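Local coordinates for putative metal resistance protein (Proteus mirabilis, PDB 6C29) that primes the disulfide isomerase activity of the trimeric protein ScsC, using the tandem immunoglobulin-fold domain at the periplasmic N-terminus of the membrane protein ScsB, at residues V92-L97 with N142-K147; I32-Q37 with P56-T61; S165-S170 with I183-P188. One frame throughout, in Å; residues are numbered along the deposited sequence. Where two conformers were deposited one is given.

Interaction 1 of 3, residues V92-L97 with N142-K147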
loop_
_atom_site.group_PDB
_atom_site.type_symbol
_atom_site.label_atom_id
_atom_site.label_comp_id
_atom_site.label_asym_id
_atom_site.label_seq_id
_atom_site.Cartn_x
_atom_site.Cartn_y
_atom_site.Cartn_z
ATOM N N VAL A 92 1.398 -9.841 0.207
ATOM C CA VAL A 92 0.074 -10.403 -0.091
ATOM C C VAL A 92 -0.980 -9.330 0.053
ATOM O O VAL A 92 -1.122 -8.755 1.133
ATOM C CB VAL A 92 -0.286 -11.566 0.847
ATOM C CG1 VAL A 92 -1.637 -12.174 0.445
ATOM C CG2 VAL A 92 0.764 -12.619 0.789
ATOM N N PHE A 93 -1.700 -9.031 -1.031
ATOM C CA PHE A 93 -2.730 -8.021 -1.050
ATOM C C PHE A 93 -4.109 -8.651 -0.866
ATOM O O PHE A 93 -4.551 -9.404 -1.730
ATOM C CB PHE A 93 -2.691 -7.240 -2.372
ATOM C CG PHE A 93 -1.390 -6.543 -2.633
ATOM C CD1 PHE A 93 -1.050 -5.416 -1.929
ATOM C CD2 PHE A 93 -0.500 -7.007 -3.601
ATOM C CE1 PHE A 93 0.140 -4.766 -2.153
ATOM C CE2 PHE A 93 0.695 -6.349 -3.828
ATOM C CZ PHE A 93 1.014 -5.222 -3.107
ATOM N N PRO A 94 -4.794 -8.373 0.253
ATOM C CA PRO A 94 -6.212 -8.722 0.347
ATOM C C PRO A 94 -7.077 -7.721 -0.402
ATOM O O PRO A 94 -6.882 -6.513 -0.235
ATOM C CB PRO A 94 -6.500 -8.676 1.849
ATOM C CG PRO A 94 -5.227 -8.174 2.514
ATOM C CD PRO A 94 -4.331 -7.660 1.446
ATOM N N ILE A 95 -7.995 -8.232 -1.204
ATOM C CA ILE A 95 -8.871 -7.458 -2.050
ATOM C C ILE A 95 -10.301 -7.941 -1.811
ATOM O O ILE A 95 -10.523 -9.120 -1.528
ATOM C CB ILE A 95 -8.475 -7.621 -3.514
ATOM C CG1 ILE A 95 -7.044 -7.102 -3.727
ATOM C CG2 ILE A 95 -9.434 -6.890 -4.414
ATOM C CD1 ILE A 95 -6.397 -7.627 -4.964
ATOM N N GLU A 96 -11.248 -7.013 -1.847
ATOM C CA GLU A 96 -12.658 -7.361 -1.725
ATOM C C GLU A 96 -13.420 -6.707 -2.863
ATOM O O GLU A 96 -13.166 -5.554 -3.193
ATOM C CB GLU A 96 -13.217 -6.919 -0.374
ATOM C CG GLU A 96 -12.658 -7.717 0.807
ATOM C CD GLU A 96 -13.164 -7.249 2.171
ATOM O OE1 GLU A 96 -14.242 -7.718 2.602
ATOM O OE2 GLU A 96 -12.484 -6.416 2.822
ATOM N N LEU A 97 -14.367 -7.459 -3.430
ATOM C CA LEU A 97 -15.215 -7.013 -4.536
ATOM C C LEU A 97 -16.662 -7.317 -4.180
ATOM O O LEU A 97 -16.940 -8.307 -3.510
ATOM C CB LEU A 97 -14.913 -7.719 -5.870
ATOM C CG LEU A 97 -13.515 -7.739 -6.445
ATOM C CD1 LEU A 97 -13.559 -8.528 -7.725
ATOM C CD2 LEU A 97 -13.003 -6.344 -6.716
ATOM N N ASN A 142 -6.749 -13.803 6.871
ATOM C CA ASN A 142 -6.566 -13.144 8.160
ATOM C C ASN A 142 -5.108 -12.820 8.440
ATOM O O ASN A 142 -4.811 -11.777 9.016
ATOM C CB ASN A 142 -7.163 -13.985 9.263
ATOM C CG ASN A 142 -8.681 -13.952 9.249
ATOM O OD1 ASN A 142 -9.294 -13.027 8.716
ATOM N ND2 ASN A 142 -9.292 -14.959 9.848
ATOM N N GLN A 143 -4.208 -13.705 8.061
ATOM C CA GLN A 143 -2.782 -13.417 8.185
ATOM C C GLN A 143 -2.397 -12.181 7.377
ATOM O O GLN A 143 -1.640 -11.336 7.853
ATOM C CB GLN A 143 -1.930 -14.617 7.707
ATOM C CG GLN A 143 -1.931 -15.880 8.578
ATOM C CD GLN A 143 -1.249 -15.672 9.916
ATOM O OE1 GLN A 143 -0.026 -15.526 9.966
ATOM N NE2 GLN A 143 -2.020 -15.627 10.980
ATOM N N ALA A 144 -2.955 -12.039 6.177
ATOM C CA ALA A 144 -2.674 -10.893 5.345
ATOM C C ALA A 144 -3.277 -9.614 5.903
ATOM O O ALA A 144 -2.627 -8.558 5.881
ATOM C CB ALA A 144 -3.198 -11.139 3.943
HETATM N N MSE A 145 -4.526 -9.707 6.365
HETATM C CA MSE A 145 -5.195 -8.550 6.942
HETATM C C MSE A 145 -4.501 -8.049 8.185
HETATM O O MSE A 145 -4.528 -6.831 8.465
HETATM C CB MSE A 145 -6.644 -8.868 7.276
HETATM C CG MSE A 145 -7.553 -8.934 6.100
HETATM SE SE MSE A 145 -7.757 -7.269 5.123
HETATM C CE MSE A 145 -8.275 -6.051 6.518
ATOM N N ALA A 146 -3.873 -8.925 8.933
ATOM C CA ALA A 146 -3.181 -8.532 10.149
ATOM C C ALA A 146 -2.050 -7.544 9.865
ATOM O O ALA A 146 -1.622 -6.810 10.750
ATOM C CB ALA A 146 -2.626 -9.759 10.858
ATOM N N LYS A 147 -1.571 -7.526 8.628
ATOM C CA LYS A 147 -0.458 -6.661 8.233
ATOM C C LYS A 147 -0.924 -5.311 7.682
ATOM O O LYS A 147 -0.097 -4.459 7.346
ATOM C CB LYS A 147 0.393 -7.382 7.194
ATOM C CG LYS A 147 0.969 -8.716 7.677
ATOM C CD LYS A 147 1.753 -9.451 6.587
ATOM C CE LYS A 147 2.379 -10.749 7.109
ATOM N NZ LYS A 147 1.343 -11.760 7.444
HETATM O O HOH W 1 -0.595 -8.758 3.813
#

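Interaction 2 of 3, residues I32-Q37 with P56-T61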
loop_
_atom_site.group_PDB
_atom_site.type_symbol
_atom_site.label_atom_id
_atom_site.label_comp_id
_atom_site.label_asym_id
_atom_site.label_seq_id
_atom_site.Cartn_x
_atom_site.Cartn_y
_atom_site.Cartn_z
ATOM N N ILE A 32 -10.412 -11.859 -2.436
ATOM C CA ILE A 32 -9.294 -12.274 -3.273
ATOM C C ILE A 32 -7.998 -12.030 -2.506
ATOM O O ILE A 32 -7.826 -10.974 -1.889
ATOM C CB ILE A 32 -9.294 -11.484 -4.579
ATOM C CG1 ILE A 32 -10.575 -11.781 -5.356
ATOM C CG2 ILE A 32 -8.101 -11.811 -5.423
ATOM C CD1 ILE A 32 -10.992 -10.630 -6.168
ATOM N N LEU A 33 -7.081 -12.985 -2.560
ATOM C CA LEU A 33 -5.735 -12.792 -2.071
ATOM C C LEU A 33 -4.805 -12.815 -3.233
ATOM O O LEU A 33 -4.770 -13.791 -3.970
ATOM C CB LEU A 33 -5.310 -13.883 -1.087
ATOM C CG LEU A 33 -5.872 -13.757 0.313
ATOM C CD1 LEU A 33 -5.554 -14.998 1.112
ATOM C CD2 LEU A 33 -5.274 -12.528 1.015
ATOM N N LEU A 34 -4.044 -11.757 -3.405
ATOM C CA LEU A 34 -3.043 -11.664 -4.451
ATOM C C LEU A 34 -1.665 -11.775 -3.823
ATOM O O LEU A 34 -1.223 -10.857 -3.151
ATOM C CB LEU A 34 -3.168 -10.359 -5.210
ATOM C CG LEU A 34 -2.110 -10.140 -6.253
ATOM C CD1 LEU A 34 -2.246 -11.179 -7.361
ATOM C CD2 LEU A 34 -2.234 -8.731 -6.816
ATOM N N GLU A 35 -0.976 -12.892 -4.020
ATOM C CA GLU A 35 0.355 -13.111 -3.489
ATOM C C GLU A 35 1.384 -12.737 -4.552
ATOM O O GLU A 35 1.236 -13.106 -5.722
ATOM C CB GLU A 35 0.571 -14.578 -3.106
ATOM C CG GLU A 35 -0.382 -15.096 -2.051
ATOM C CD GLU A 35 -0.298 -16.614 -1.924
ATOM O OE1 GLU A 35 0.599 -17.121 -1.192
ATOM O OE2 GLU A 35 -1.071 -17.307 -2.622
ATOM N N VAL A 36 2.414 -12.013 -4.137
ATOM C CA VAL A 36 3.515 -11.636 -4.992
ATOM C C VAL A 36 4.812 -12.052 -4.348
ATOM O O VAL A 36 5.096 -11.646 -3.225
ATOM C CB VAL A 36 3.531 -10.148 -5.254
ATOM C CG1 VAL A 36 4.684 -9.783 -6.134
ATOM C CG2 VAL A 36 2.220 -9.697 -5.890
ATOM N N GLN A 37 5.589 -12.890 -5.042
ATOM C CA GLN A 37 6.910 -13.354 -4.609
ATOM C C GLN A 37 7.973 -12.752 -5.503
ATOM O O GLN A 37 7.907 -12.943 -6.711
ATOM C CB GLN A 37 7.003 -14.883 -4.684
ATOM C CG GLN A 37 6.290 -15.644 -3.579
ATOM C CD GLN A 37 7.121 -15.817 -2.309
ATOM O OE1 GLN A 37 8.353 -15.808 -2.335
ATOM N NE2 GLN A 37 6.433 -15.973 -1.184
ATOM N N PRO A 56 1.033 -1.048 -8.094
ATOM C CA PRO A 56 0.379 -2.175 -8.793
ATOM C C PRO A 56 -1.123 -1.981 -8.832
ATOM O O PRO A 56 -1.702 -1.349 -7.952
ATOM C CB PRO A 56 0.744 -3.394 -7.949
ATOM C CG PRO A 56 1.111 -2.840 -6.612
ATOM C CD PRO A 56 1.675 -1.466 -6.835
ATOM N N GLU A 57 -1.768 -2.530 -9.861
ATOM C CA GLU A 57 -3.221 -2.433 -9.968
ATOM C C GLU A 57 -3.778 -3.598 -10.770
ATOM O O GLU A 57 -3.043 -4.221 -11.525
ATOM C CB GLU A 57 -3.624 -1.105 -10.606
ATOM C CG GLU A 57 -3.261 -0.976 -12.060
ATOM C CD GLU A 57 -3.742 0.341 -12.647
ATOM O OE1 GLU A 57 -4.050 1.265 -11.860
ATOM O OE2 GLU A 57 -3.889 0.424 -13.884
ATOM N N ILE A 58 -5.073 -3.870 -10.601
ATOM C CA ILE A 58 -5.766 -4.876 -11.380
ATOM C C ILE A 58 -6.926 -4.215 -12.096
ATOM O O ILE A 58 -7.701 -3.464 -11.490
ATOM C CB ILE A 58 -6.314 -6.041 -10.521
ATOM C CG1 ILE A 58 -5.180 -6.825 -9.875
ATOM C CG2 ILE A 58 -7.140 -6.992 -11.392
ATOM C CD1 ILE A 58 -5.645 -7.836 -8.833
ATOM N N ASN A 59 -7.066 -4.551 -13.368
ATOM C CA ASN A 59 -8.238 -4.170 -14.144
ATOM C C ASN A 59 -9.027 -5.426 -14.464
ATOM O O ASN A 59 -8.540 -6.335 -15.145
ATOM C CB ASN A 59 -7.795 -3.415 -15.386
ATOM C CG ASN A 59 -7.174 -2.052 -15.031
ATOM O OD1 ASN A 59 -7.890 -1.087 -14.746
ATOM N ND2 ASN A 59 -5.839 -1.973 -15.035
ATOM N N TRP A 60 -10.239 -5.494 -13.921
ATOM C CA TRP A 60 -11.115 -6.646 -14.108
ATOM C C TRP A 60 -11.930 -6.462 -15.378
ATOM O O TRP A 60 -12.349 -5.353 -15.698
ATOM C CB TRP A 60 -12.056 -6.812 -12.917
ATOM C CG TRP A 60 -11.358 -6.933 -11.599
ATOM C CD1 TRP A 60 -11.233 -5.967 -10.661
ATOM C CD2 TRP A 60 -10.684 -8.090 -11.078
ATOM N NE1 TRP A 60 -10.526 -6.435 -9.589
ATOM C CE2 TRP A 60 -10.178 -7.737 -9.815
ATOM C CE3 TRP A 60 -10.463 -9.380 -11.555
ATOM C CZ2 TRP A 60 -9.464 -8.628 -9.020
ATOM C CZ3 TRP A 60 -9.747 -10.270 -10.759
ATOM C CH2 TRP A 60 -9.257 -9.885 -9.515
ATOM N N THR A 61 -12.122 -7.562 -16.095
ATOM C CA THR A 61 -12.987 -7.604 -17.269
ATOM C C THR A 61 -14.452 -7.410 -16.871
ATOM O O THR A 61 -15.205 -6.731 -17.558
ATOM C CB THR A 61 -12.838 -8.930 -18.004
ATOM O OG1 THR A 61 -11.488 -9.071 -18.458
ATOM C CG2 THR A 61 -13.808 -9.013 -19.184
#

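Interaction 3 of 3, residues S165-S170 with I183-P188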
loop_
_atom_site.group_PDB
_atom_site.type_symbol
_atom_site.label_atom_id
_atom_site.label_comp_id
_atom_site.label_asym_id
_atom_site.label_seq_id
_atom_site.Cartn_x
_atom_site.Cartn_y
_atom_site.Cartn_z
ATOM N N SER A 165 7.373 25.479 1.750
ATOM C CA SER A 165 7.439 24.187 1.056
ATOM C C SER A 165 7.871 23.033 1.963
ATOM O O SER A 165 8.496 22.081 1.505
ATOM C CB SER A 165 8.392 24.267 -0.137
ATOM O OG SER A 165 7.991 25.295 -1.020
ATOM N N GLN A 166 7.509 23.135 3.240
ATOM C CA GLN A 166 7.845 22.134 4.247
ATOM C C GLN A 166 6.628 21.792 5.095
ATOM O O GLN A 166 5.989 22.679 5.680
ATOM C CB GLN A 166 8.953 22.656 5.139
ATOM C CG GLN A 166 9.431 21.688 6.173
ATOM C CD GLN A 166 10.501 22.317 7.020
ATOM O OE1 GLN A 166 11.595 22.604 6.537
ATOM N NE2 GLN A 166 10.176 22.592 8.275
ATOM N N LEU A 167 6.300 20.505 5.144
ATOM C CA LEU A 167 5.229 19.996 5.989
ATOM C C LEU A 167 5.781 19.559 7.314
ATOM O O LEU A 167 6.770 18.820 7.351
ATOM C CB LEU A 167 4.543 18.828 5.302
ATOM C CG LEU A 167 3.487 18.032 6.068
ATOM C CD1 LEU A 167 2.266 18.849 6.270
ATOM C CD2 LEU A 167 3.139 16.743 5.283
ATOM N N THR A 168 5.174 20.027 8.403
ATOM C CA THR A 168 5.549 19.588 9.742
ATOM C C THR A 168 4.372 18.927 10.424
ATOM O O THR A 168 3.258 19.443 10.370
ATOM C CB THR A 168 6.041 20.748 10.621
ATOM O OG1 THR A 168 7.202 21.334 10.023
ATOM C CG2 THR A 168 6.389 20.251 12.023
ATOM N N LEU A 169 4.617 17.791 11.078
ATOM C CA LEU A 169 3.621 17.060 11.846
ATOM C C LEU A 169 4.039 16.939 13.296
ATOM O O LEU A 169 5.226 16.812 13.604
ATOM C CB LEU A 169 3.418 15.637 11.321
ATOM C CG LEU A 169 3.254 15.381 9.835
ATOM C CD1 LEU A 169 3.063 13.864 9.555
ATOM C CD2 LEU A 169 2.124 16.171 9.287
ATOM N N SER A 170 3.036 16.913 14.165
ATOM C CA SER A 170 3.236 16.638 15.569
ATOM C C SER A 170 2.258 15.548 15.948
ATOM O O SER A 170 1.056 15.713 15.761
ATOM C CB SER A 170 3.028 17.901 16.401
ATOM O OG SER A 170 2.851 17.588 17.765
ATOM N N ILE A 183 7.226 6.531 9.306
ATOM C CA ILE A 183 6.071 7.156 8.686
ATOM C C ILE A 183 6.179 7.049 7.163
ATOM O O ILE A 183 7.256 7.178 6.573
ATOM C CB ILE A 183 5.907 8.615 9.132
ATOM C CG1 ILE A 183 4.549 9.167 8.685
ATOM C CG2 ILE A 183 7.027 9.453 8.600
ATOM C CD1 ILE A 183 4.174 10.479 9.407
ATOM N N TYR A 184 5.029 6.804 6.552
ATOM C CA TYR A 184 4.873 6.614 5.118
ATOM C C TYR A 184 3.730 7.491 4.670
ATOM O O TYR A 184 2.607 7.312 5.101
ATOM C CB TYR A 184 4.593 5.149 4.812
ATOM C CG TYR A 184 5.594 4.250 5.490
ATOM C CD1 TYR A 184 6.842 4.060 4.945
ATOM C CD2 TYR A 184 5.287 3.605 6.656
ATOM C CE1 TYR A 184 7.791 3.267 5.572
ATOM C CE2 TYR A 184 6.204 2.788 7.298
ATOM C CZ TYR A 184 7.464 2.614 6.752
ATOM O OH TYR A 184 8.396 1.799 7.363
ATOM N N LEU A 185 4.013 8.457 3.803
ATOM C CA LEU A 185 3.011 9.471 3.451
ATOM C C LEU A 185 2.491 9.352 2.030
ATOM O O LEU A 185 3.224 8.983 1.128
ATOM C CB LEU A 185 3.592 10.878 3.655
ATOM C CG LEU A 185 3.924 11.240 5.096
ATOM C CD1 LEU A 185 5.408 11.236 5.347
ATOM C CD2 LEU A 185 3.368 12.551 5.409
ATOM N N ASP A 186 1.210 9.699 1.852
ATOM C CA ASP A 186 0.555 9.830 0.563
ATOM C C ASP A 186 0.549 11.302 0.142
ATOM O O ASP A 186 -0.190 12.102 0.730
ATOM C CB ASP A 186 -0.890 9.330 0.638
ATOM C CG ASP A 186 -0.986 7.876 1.094
ATOM O OD1 ASP A 186 -0.681 6.994 0.280
ATOM O OD2 ASP A 186 -1.386 7.625 2.235
ATOM N N PRO A 187 1.328 11.681 -0.877
ATOM C CA PRO A 187 1.311 13.098 -1.287
ATOM C C PRO A 187 0.054 13.462 -2.046
ATOM O O PRO A 187 -0.556 12.607 -2.720
ATOM C CB PRO A 187 2.556 13.231 -2.174
ATOM C CG PRO A 187 2.838 11.848 -2.682
ATOM C CD PRO A 187 2.257 10.862 -1.681
ATOM N N PRO A 188 -0.361 14.736 -1.945
ATOM C CA PRO A 188 -1.459 15.179 -2.803
ATOM C C PRO A 188 -1.075 15.095 -4.261
ATOM O O PRO A 188 0.112 15.087 -4.597
ATOM C CB PRO A 188 -1.688 16.639 -2.375
ATOM C CG PRO A 188 -1.076 16.771 -1.044
ATOM C CD PRO A 188 0.091 15.801 -1.031
#

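Interaction 1 of 3, residues V92-L97 with N142-K147
The five-membered ring of P94 turns its CB and CG atoms to the helix, where A144 and M145 meet it; no aromatic ring lies in the contact itself, since F93 points the other way, into W69, W71 and Y87. P94 CG stands 3.9 Å from A144 CB and 3.7 Å from M145 SE, a selenomethionine atom. The M145 chain is bent at both chi2 (-63°) and chi3 (-54°), and the two bends bring the selenium over to P94 CB and CG, the two side chains meeting at a slant. V92 adds a further apolar touch: with CG1 anti to the backbone N (chi1 -177°), that methyl comes 4.0 Å from A144 CB. A144 is thus fitted against two strand residues at once, and its small side chain lets the helix come close, its CA only 6.1 Å from that of V92.

No direct hydrogen bond joins the two segments, but a water donates to V92 O at 2.7 Å and to A144 O at 2.9 Å, spending both its hydrogens on backbone carbonyls. A144 O also receives K147 N, at 3.1 Å.

Helix 137-145 lies on one face of the sheet in which strand 90-97 runs between 30-38 and 68-69. L33 of strand 30-38 touches both V92 and A144, and Y141, one helical turn earlier, packs on P94 and hydrogen-bonds I95 O.

Interaction 2 of 3, residues I32-Q37 with P56-T61
I32 and W60 come at each other from opposite directions, the isoleucine from strand 30-38 and the indole from strand 57-60. I32 holds CG1 anti to its own carbonyl carbon (chi1 -62°), which sends CD1 out to the six-membered part of the indole. There it lies 3.8 Å from W60 CZ2 and equally close to CH2, approaching the ring obliquely. A slender methyl at the end of a branched chain suits this place, and the broad indole offers it two carbons at nearly equal distance. The ring is supported from its own strand as well: two residues earlier, I58 lays CG2 over the centre of one face of W60, 3.5 Å above the plane.

I58 serves both neighbours. Its other branch extends to CD1, which meets L34 CD2 tip to tip at 4.1 Å. The backbones stay well apart, 10.1 Å between the CA atoms of L34 and I58, and exchange no hydrogen bonds. This is the facing of two sheets in a beta-sandwich, here the immunoglobulin-like fold of the DsbD N-terminal family: alternate residues I32 and L34 of one sheet point inward to I58 and W60 of the other. L97 and L105 extend the same apolar layer, each touching both I32 and W60, while L109 lies against I58.

E57 starts away from the facing strand and is exposed, a place that suits a carboxylate. N59, also exposed, donates from ND2 to E57 OE2 at 3.3 Å with an N-H...O angle of 161°, reaching the oxygen from above the carboxylate plane.

Interaction 3 of 3, residues S165-S170 with I183-P188
Just beyond L185, which packs against L167 and L169, the carboxylate of D186 is gripped on both oxygens: OD2 by a salt bridge to R47 and a hydrogen bond with S228 OG, OD1 by a hydrogen bond with S48 OG. An aspartate suits a site with so many polar partners, and a nearby arginine would favour its charged form.

L185 and I183 face the other way, into an apolar core. L169 CD1 and I183 CD1 make the closest touch, 3.6 Å, where the two side chains cross obliquely. I183 reaches it with CG1 anti to the backbone N (chi1 -169°), at the price of leaving CG2 in the crowded position between N and the carbonyl carbon. L185 CD2 packs more loosely, 4.2 Å from L167 CD2 and 4.4 Å from L169 CD1, and bridges the two leucines.

The axes of segments 166-170 and 183-186 pass 12.0 Å apart, their directions 130° apart, as in facing sheets of a sandwich. Strand 166-173 runs between 155-163 and 204-213 in one sheet; strand 182-186 borders the other, beside 226-233, whose F229 touches L169, I183 and L185.

In the fold
Along the chain interaction 2 comes first, then interaction 1, then interaction 3, each closing before the next opens. Interactions 1 and 2 both involve the four-stranded sheet of the N-terminal sandwich, their centres 11 Å apart. In it strands 30-38 and 90-97 are neighbours, joined by probable hydrogen bonds such as I95 N to I32 O (2.8 Å). Interaction 2 fills the core between that sheet and its partner, while interaction 1 sets helix 137-145 on the sheet's outer face. Interaction 3 repeats the sheet-to-sheet facing in the second sandwich, its centre 26 Å from that of interaction 1 and 28 Å from that of interaction 2, giving the tandem immunoglobulin-fold arrangement of this periplasmic part of ScsB.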